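Glutaredoxin (Populus tremula x Populus tremuloides, PDB 2E7P) binds a [2Fe-2S] cluster together with glutathione and probably reduces disulfides of proteins and small molecules at the expense of glutathione. Local coordinates at residues C[20-25]-C[77-82]; C[26-31]-C[51-56]. All coordinates share one frame; numbering follows the deposited sequence.

Overall arrangement
Following the chain from its N terminus, helix 3-18 leads into strand 22-26, whose first part pairs in contact 1 and whose end opens contact 2. The chain then runs through the active-site loop into helix 31-42 and returns along strand 48-51; here contact 2 joins 26-31 to 51-56 and closes the smaller loop. Helix 58-69 follows before strand 76-79 comes back antiparallel beside strand 22-26, so contact 1 closes a larger loop in which contact 2 is nested. Contact 1 lies deep in the sheet, contact 2 at its ligand-binding end, and F25 touches L52 where they meet.

Contact 1: C[20-25]-C[77-82]; sequences APVVVF and VFIGGK
In the interior of the thioredoxin-fold sheet, strand 22-25 runs antiparallel to strand 77-79, with V22 opposite I79, V23 opposite F78 and V24 opposite V77. V23 and F78 form the hydrogen-bonded pair: V23 N donates to F78 O at 2.9 Å, and F78 N returns a bond to V23 O. F78 O also receives a CA-H contact from V22, and V23 O one from V77. Just beyond the strands, G80 N meets P21 O at 2.9 Å in an almost straight bond (174°) lying in the carbonyl plane.

On one face V22, V24, V77 and I79 form a layer of beta-branched aliphatic side chains, a residue type that suits the extended backbone and offers an apolar surface to the helices. V22 CG1, anti to its backbone N (chi1 -175°), lies beside I79 CG1, 4.1 Å away, and helices 31-42 and 99-110 pack over this layer. This is the alpha/beta sandwich of the fold, with helix 58-69 on the other face. There F25 and F78 reach across obliquely, planes 76° apart, and the two CE2 atoms come within 3.7 Å. Both rings pack against L65 of helix 58-69, and the F78 ring also meets that of W68.

From I79 to K82 the chain reverses in a type I' turn that starts the hairpin to strand 82-85. G80 and G81 both take left-handed backbone angles, which residues without a side chain adopt with little strain. A water joins the turn to the approach of the first strand, donating to A20 O at 3.0 Å and accepting from G81 N at 2.8 Å.

Contact 2: C[26-31]-C[51-56]; sequences SKTYCG and ELDELS. With FES (Fe2/s2 (inorganic) cluster), chain E; GSH (glutathione), chain H.
S26 and E51 make a parallel bridge, their CA atoms 4.7 Å apart, as strands 22-26 and 48-51 end together. L52 N donates to S26 O at 2.7 Å (166°). Past this bond the chains change course: K27 to C30 form a type I turn, and 52-54 a short 3-10 segment.

The hydroxyl of S26, held anti to its backbone N (chi1 176°), donates a hydrogen bond to E51 OE1 at 2.7 Å, from above the carboxylate plane. E51 bends at chi2 to bring this group back over the strand end, and its OE2 forms a salt bridge with K37. D53, short and doubly accepting, grips the start of the turn. Its OD2 takes the T28 hydroxyl on the syn lone pair at 2.5 Å. OD1 accepts T28 N at 3.1 Å from the syn side but out of the plane, and OD2 takes a further weak bond from the same N; together they would limit rotation of the carboxylate. The methyl of T28 packs at 3.7 Å on E51 CD and also touches the carboxylate of E54, which is in a salt bridge with R35 of the second subunit.

K27 uses its long chain in two ways. Its CD lies across D53 CB, and the bent end brings NZ to glutathione O32 at 2.7 Å. K27 CB sits over one face of the Y29 ring, toward the rim, while Y29 OH donates to the other glycyl carboxylate oxygen, O31, at 2.8 Å. At the end of the turn C30 is the N-cap of helix 31-42, and its SG binds an iron that also carries the glutathione thiolate. Such a turn, with its cysteine at a helix start and a lysine on the glutathione carboxylate, is the glutaredoxin active site, used here to hold a glutathione-ligated [2Fe-2S] cluster.

Contact 1: C[20-25]-C[77-82]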
loop_
_atom_site.group_PDB
_atom_site.type_symbol
_atom_site.label_atom_id
_atom_site.label_comp_id
_atom_site.label_asym_id
_atom_site.label_seq_id
_atom_site.Cartn_x
_atom_site.Cartn_y
_atom_site.Cartn_z
ATOM N N ALA C 20 -14.321 -8.734 -16.550
ATOM C CA ALA C 20 -14.036 -10.082 -16.053
ATOM C C ALA C 20 -15.040 -10.336 -14.971
ATOM O O ALA C 20 -15.627 -9.391 -14.467
ATOM C CB ALA C 20 -12.585 -10.189 -15.531
ATOM N N PRO C 21 -15.310 -11.603 -14.649
ATOM C CA PRO C 21 -16.191 -11.886 -13.503
ATOM C C PRO C 21 -15.790 -11.159 -12.201
ATOM O O PRO C 21 -16.655 -10.718 -11.460
ATOM C CB PRO C 21 -16.063 -13.405 -13.350
ATOM C CG PRO C 21 -15.830 -13.889 -14.765
ATOM C CD PRO C 21 -14.862 -12.850 -15.306
ATOM N N VAL C 22 -14.491 -11.025 -11.925
ATOM C CA VAL C 22 -14.049 -10.219 -10.785
ATOM C C VAL C 22 -12.973 -9.263 -11.263
ATOM O O VAL C 22 -12.035 -9.641 -11.967
ATOM C CB VAL C 22 -13.508 -11.054 -9.619
ATOM C CG1 VAL C 22 -13.162 -10.151 -8.392
ATOM C CG2 VAL C 22 -14.498 -12.165 -9.217
ATOM N N VAL C 23 -13.109 -8.010 -10.875
ATOM C CA VAL C 23 -12.143 -6.999 -11.292
ATOM C C VAL C 23 -11.730 -6.173 -10.074
ATOM O O VAL C 23 -12.586 -5.664 -9.307
ATOM C CB VAL C 23 -12.688 -6.086 -12.432
ATOM C CG1 VAL C 23 -11.684 -4.939 -12.715
ATOM C CG2 VAL C 23 -12.966 -6.920 -13.726
ATOM N N VAL C 24 -10.423 -6.067 -9.908
ATOM C CA VAL C 24 -9.826 -5.289 -8.814
ATOM C C VAL C 24 -8.997 -4.145 -9.399
ATOM O O VAL C 24 -7.938 -4.370 -9.939
ATOM C CB VAL C 24 -8.928 -6.175 -7.904
ATOM C CG1 VAL C 24 -8.343 -5.362 -6.769
ATOM C CG2 VAL C 24 -9.737 -7.340 -7.301
ATOM N N PHE C 25 -9.478 -2.918 -9.279
ATOM C CA PHE C 25 -8.613 -1.742 -9.489
ATOM C C PHE C 25 -7.663 -1.563 -8.294
ATOM O O PHE C 25 -8.076 -1.559 -7.148
ATOM C CB PHE C 25 -9.440 -0.472 -9.776
ATOM C CG PHE C 25 -10.306 -0.579 -11.015
ATOM C CD1 PHE C 25 -9.821 -0.207 -12.261
ATOM C CD2 PHE C 25 -11.613 -1.026 -10.919
ATOM C CE1 PHE C 25 -10.622 -0.260 -13.393
ATOM C CE2 PHE C 25 -12.416 -1.122 -12.049
ATOM C CZ PHE C 25 -11.911 -0.727 -13.291
ATOM N N VAL C 77 -13.233 -2.794 -5.857
ATOM C CA VAL C 77 -13.567 -4.157 -6.250
ATOM C C VAL C 77 -14.964 -4.275 -6.870
ATOM O O VAL C 77 -15.950 -3.792 -6.317
ATOM C CB VAL C 77 -13.506 -5.119 -5.029
ATOM C CG1 VAL C 77 -13.824 -6.548 -5.460
ATOM C CG2 VAL C 77 -12.120 -5.041 -4.308
ATOM N N PHE C 78 -15.023 -4.961 -7.993
ATOM C CA PHE C 78 -16.262 -5.277 -8.691
ATOM C C PHE C 78 -16.391 -6.775 -8.802
ATOM O O PHE C 78 -15.414 -7.480 -9.157
ATOM C CB PHE C 78 -16.208 -4.717 -10.113
ATOM C CG PHE C 78 -16.373 -3.235 -10.181
ATOM C CD1 PHE C 78 -17.615 -2.681 -10.500
ATOM C CD2 PHE C 78 -15.301 -2.392 -9.922
ATOM C CE1 PHE C 78 -17.784 -1.276 -10.562
ATOM C CE2 PHE C 78 -15.445 -0.996 -9.977
ATOM C CZ PHE C 78 -16.684 -0.434 -10.306
ATOM N N ILE C 79 -17.586 -7.263 -8.493
ATOM C CA ILE C 79 -17.924 -8.637 -8.734
ATOM C C ILE C 79 -19.201 -8.693 -9.567
ATOM O O ILE C 79 -20.227 -8.106 -9.188
ATOM C CB ILE C 79 -18.112 -9.454 -7.438
ATOM C CG1 ILE C 79 -16.819 -9.470 -6.582
ATOM C CG2 ILE C 79 -18.599 -10.884 -7.811
ATOM C CD1 ILE C 79 -16.892 -10.284 -5.263
ATOM N N GLY C 80 -19.109 -9.396 -10.701
ATOM C CA GLY C 80 -20.210 -9.490 -11.675
ATOM C C GLY C 80 -20.600 -8.111 -12.147
ATOM O O GLY C 80 -21.773 -7.839 -12.365
ATOM N N GLY C 81 -19.624 -7.216 -12.270
ATOM C CA GLY C 81 -19.909 -5.847 -12.762
ATOM C C GLY C 81 -20.577 -4.920 -11.755
ATOM O O GLY C 81 -20.855 -3.773 -12.065
ATOM N N LYS C 82 -20.818 -5.423 -10.551
ATOM C CA LYS C 82 -21.429 -4.658 -9.465
ATOM C C LYS C 82 -20.339 -4.159 -8.520
ATOM O O LYS C 82 -19.406 -4.898 -8.216
ATOM C CB LYS C 82 -22.386 -5.542 -8.660
ATOM C CG LYS C 82 -23.609 -6.076 -9.431
ATOM C CD LYS C 82 -24.226 -7.299 -8.691
ATOM C CE LYS C 82 -25.484 -7.878 -9.393
ATOM N NZ LYS C 82 -26.257 -8.723 -8.368
HETATM O O HOH W 1 -16.809 -7.385 -12.606
#

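Contact 2: C[26-31]-C[51-56]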
loop_
_atom_site.group_PDB
_atom_site.type_symbol
_atom_site.label_atom_id
_atom_site.label_comp_id
_atom_site.label_asym_id
_atom_site.label_seq_id
_atom_site.Cartn_x
_atom_site.Cartn_y
_atom_site.Cartn_z
ATOM N N SER C 26 -6.377 -1.426 -8.598
ATOM C CA SER C 26 -5.305 -1.648 -7.650
ATOM C C SER C 26 -4.117 -0.705 -7.945
ATOM O O SER C 26 -4.091 -0.029 -8.965
ATOM C CB SER C 26 -4.881 -3.126 -7.765
ATOM O OG SER C 26 -3.774 -3.434 -6.957
ATOM N N LYS C 27 -3.185 -0.616 -7.000
ATOM C CA LYS C 27 -1.884 0.002 -7.190
ATOM C C LYS C 27 -0.893 -1.067 -6.720
ATOM O O LYS C 27 -1.160 -1.797 -5.745
ATOM C CB LYS C 27 -1.714 1.268 -6.336
ATOM C CG LYS C 27 -2.585 2.497 -6.701
ATOM C CD LYS C 27 -2.037 3.300 -7.837
ATOM C CE LYS C 27 -3.042 4.379 -8.261
ATOM N NZ LYS C 27 -2.843 5.709 -7.570
ATOM N N THR C 28 0.243 -1.170 -7.424
ATOM C CA THR C 28 1.188 -2.273 -7.218
ATOM C C THR C 28 1.849 -2.168 -5.847
ATOM O O THR C 28 2.232 -3.163 -5.258
ATOM C CB THR C 28 2.304 -2.263 -8.272
ATOM O OG1 THR C 28 2.946 -0.976 -8.251
ATOM C CG2 THR C 28 1.741 -2.563 -9.684
ATOM N N TYR C 29 1.962 -0.949 -5.340
ATOM C CA TYR C 29 2.622 -0.714 -4.067
ATOM C C TYR C 29 1.732 -0.895 -2.819
ATOM O O TYR C 29 2.242 -0.799 -1.693
ATOM C CB TYR C 29 3.261 0.686 -4.076
ATOM C CG TYR C 29 2.274 1.797 -4.341
ATOM C CD1 TYR C 29 1.399 2.238 -3.327
ATOM C CD2 TYR C 29 2.197 2.397 -5.604
ATOM C CE1 TYR C 29 0.485 3.241 -3.565
ATOM C CE2 TYR C 29 1.279 3.422 -5.862
ATOM C CZ TYR C 29 0.431 3.827 -4.835
ATOM O OH TYR C 29 -0.461 4.818 -5.092
ATOM N N CYS C 30 0.424 -1.154 -2.984
ATOM C CA CYS C 30 -0.468 -1.058 -1.840
ATOM C C CYS C 30 -0.794 -2.391 -1.185
ATOM O O CYS C 30 -1.352 -3.282 -1.804
ATOM C CB CYS C 30 -1.781 -0.288 -2.141
ATOM S SG CYS C 30 -2.733 0.152 -0.602
ATOM N N GLY C 31 -0.542 -2.464 0.116
ATOM C CA GLY C 31 -0.856 -3.618 0.928
ATOM C C GLY C 31 -2.335 -3.867 1.094
ATOM O O GLY C 31 -2.749 -5.013 1.192
ATOM N N GLU C 51 -3.811 -2.649 -12.495
ATOM C CA GLU C 51 -2.913 -1.830 -11.701
ATOM C C GLU C 51 -2.890 -0.426 -12.278
ATOM O O GLU C 51 -2.307 -0.189 -13.327
ATOM C CB GLU C 51 -1.517 -2.448 -11.662
ATOM C CG GLU C 51 -1.509 -3.904 -11.173
ATOM C CD GLU C 51 -1.609 -4.042 -9.645
ATOM O OE1 GLU C 51 -1.946 -3.061 -8.950
ATOM O OE2 GLU C 51 -1.391 -5.169 -9.123
ATOM N N LEU C 52 -3.518 0.525 -11.587
ATOM C CA LEU C 52 -3.671 1.853 -12.168
ATOM C C LEU C 52 -2.337 2.588 -12.359
ATOM O O LEU C 52 -2.191 3.348 -13.304
ATOM C CB LEU C 52 -4.666 2.693 -11.365
ATOM C CG LEU C 52 -6.140 2.234 -11.334
ATOM C CD1 LEU C 52 -6.881 2.929 -10.200
ATOM C CD2 LEU C 52 -6.886 2.436 -12.666
ATOM N N ASP C 53 -1.371 2.354 -11.475
ATOM C CA ASP C 53 -0.051 3.007 -11.569
ATOM C C ASP C 53 0.795 2.441 -12.721
ATOM O O ASP C 53 1.900 2.914 -12.989
ATOM C CB ASP C 53 0.725 2.903 -10.224
ATOM C CG ASP C 53 0.872 1.457 -9.718
ATOM O OD1 ASP C 53 -0.010 0.604 -9.971
ATOM O OD2 ASP C 53 1.895 1.165 -9.056
ATOM N N GLU C 54 0.304 1.416 -13.401
ATOM C CA GLU C 54 1.073 0.912 -14.533
ATOM C C GLU C 54 0.442 1.351 -15.854
ATOM O O GLU C 54 0.874 0.945 -16.912
ATOM C CB GLU C 54 1.236 -0.606 -14.452
ATOM C CG GLU C 54 2.195 -1.041 -13.349
ATOM C CD GLU C 54 2.417 -2.527 -13.322
ATOM O OE1 GLU C 54 1.521 -3.284 -13.761
ATOM O OE2 GLU C 54 3.499 -2.952 -12.865
ATOM N N LEU C 55 -0.590 2.173 -15.775
ATOM C CA LEU C 55 -1.279 2.659 -16.950
ATOM C C LEU C 55 -0.981 4.150 -17.123
ATOM O O LEU C 55 -0.978 4.871 -16.140
ATOM C CB LEU C 55 -2.777 2.426 -16.798
ATOM C CG LEU C 55 -3.225 0.959 -16.644
ATOM C CD1 LEU C 55 -4.706 0.948 -16.397
ATOM C CD2 LEU C 55 -2.885 0.100 -17.874
ATOM N N SER C 56 -0.746 4.612 -18.356
ATOM C CA SER C 56 -0.522 6.044 -18.585
ATOM C C SER C 56 -1.750 6.889 -18.251
ATOM O O SER C 56 -1.617 8.008 -17.775
ATOM C CB SER C 56 -0.055 6.339 -20.031
ATOM O OG SER C 56 -0.927 5.737 -20.980
HETATM FE FE1 FES E . -2.075 1.026 0.730
HETATM FE FE2 FES E . 0.153 0.647 2.395
HETATM S S1 FES E . -0.421 1.337 0.978
HETATM S S2 FES E . -1.606 0.274 2.266
HETATM N N1 GSH H . -11.074 2.251 3.448
HETATM C CA1 GSH H . -10.391 2.034 2.170
HETATM C C1 GSH H . -10.468 0.569 1.847
HETATM O O11 GSH H . -10.204 0.118 0.695
HETATM O O12 GSH H . -10.836 -0.175 2.783
HETATM C CB1 GSH H . -8.954 2.575 2.255
HETATM C CG1 GSH H . -8.201 2.519 0.906
HETATM C CD1 GSH H . -6.998 3.424 0.894
HETATM O OE1 GSH H . -6.742 4.169 1.828
HETATM N N2 GSH H . -6.279 3.429 -0.223
HETATM C CA2 GSH H . -5.107 4.301 -0.372
HETATM C C2 GSH H . -5.241 5.023 -1.696
HETATM O O2 GSH H . -5.918 4.567 -2.640
HETATM C CB2 GSH H . -3.803 3.440 -0.343
HETATM S SG2 GSH H . -3.232 2.323 1.006
HETATM N N3 GSH H . -4.607 6.189 -1.846
HETATM C CA3 GSH H . -4.655 6.914 -3.084
HETATM C C3 GSH H . -3.874 6.115 -4.121
HETATM O O31 GSH H . -2.926 5.359 -3.795
HETATM O O32 GSH H . -4.199 6.253 -5.308
#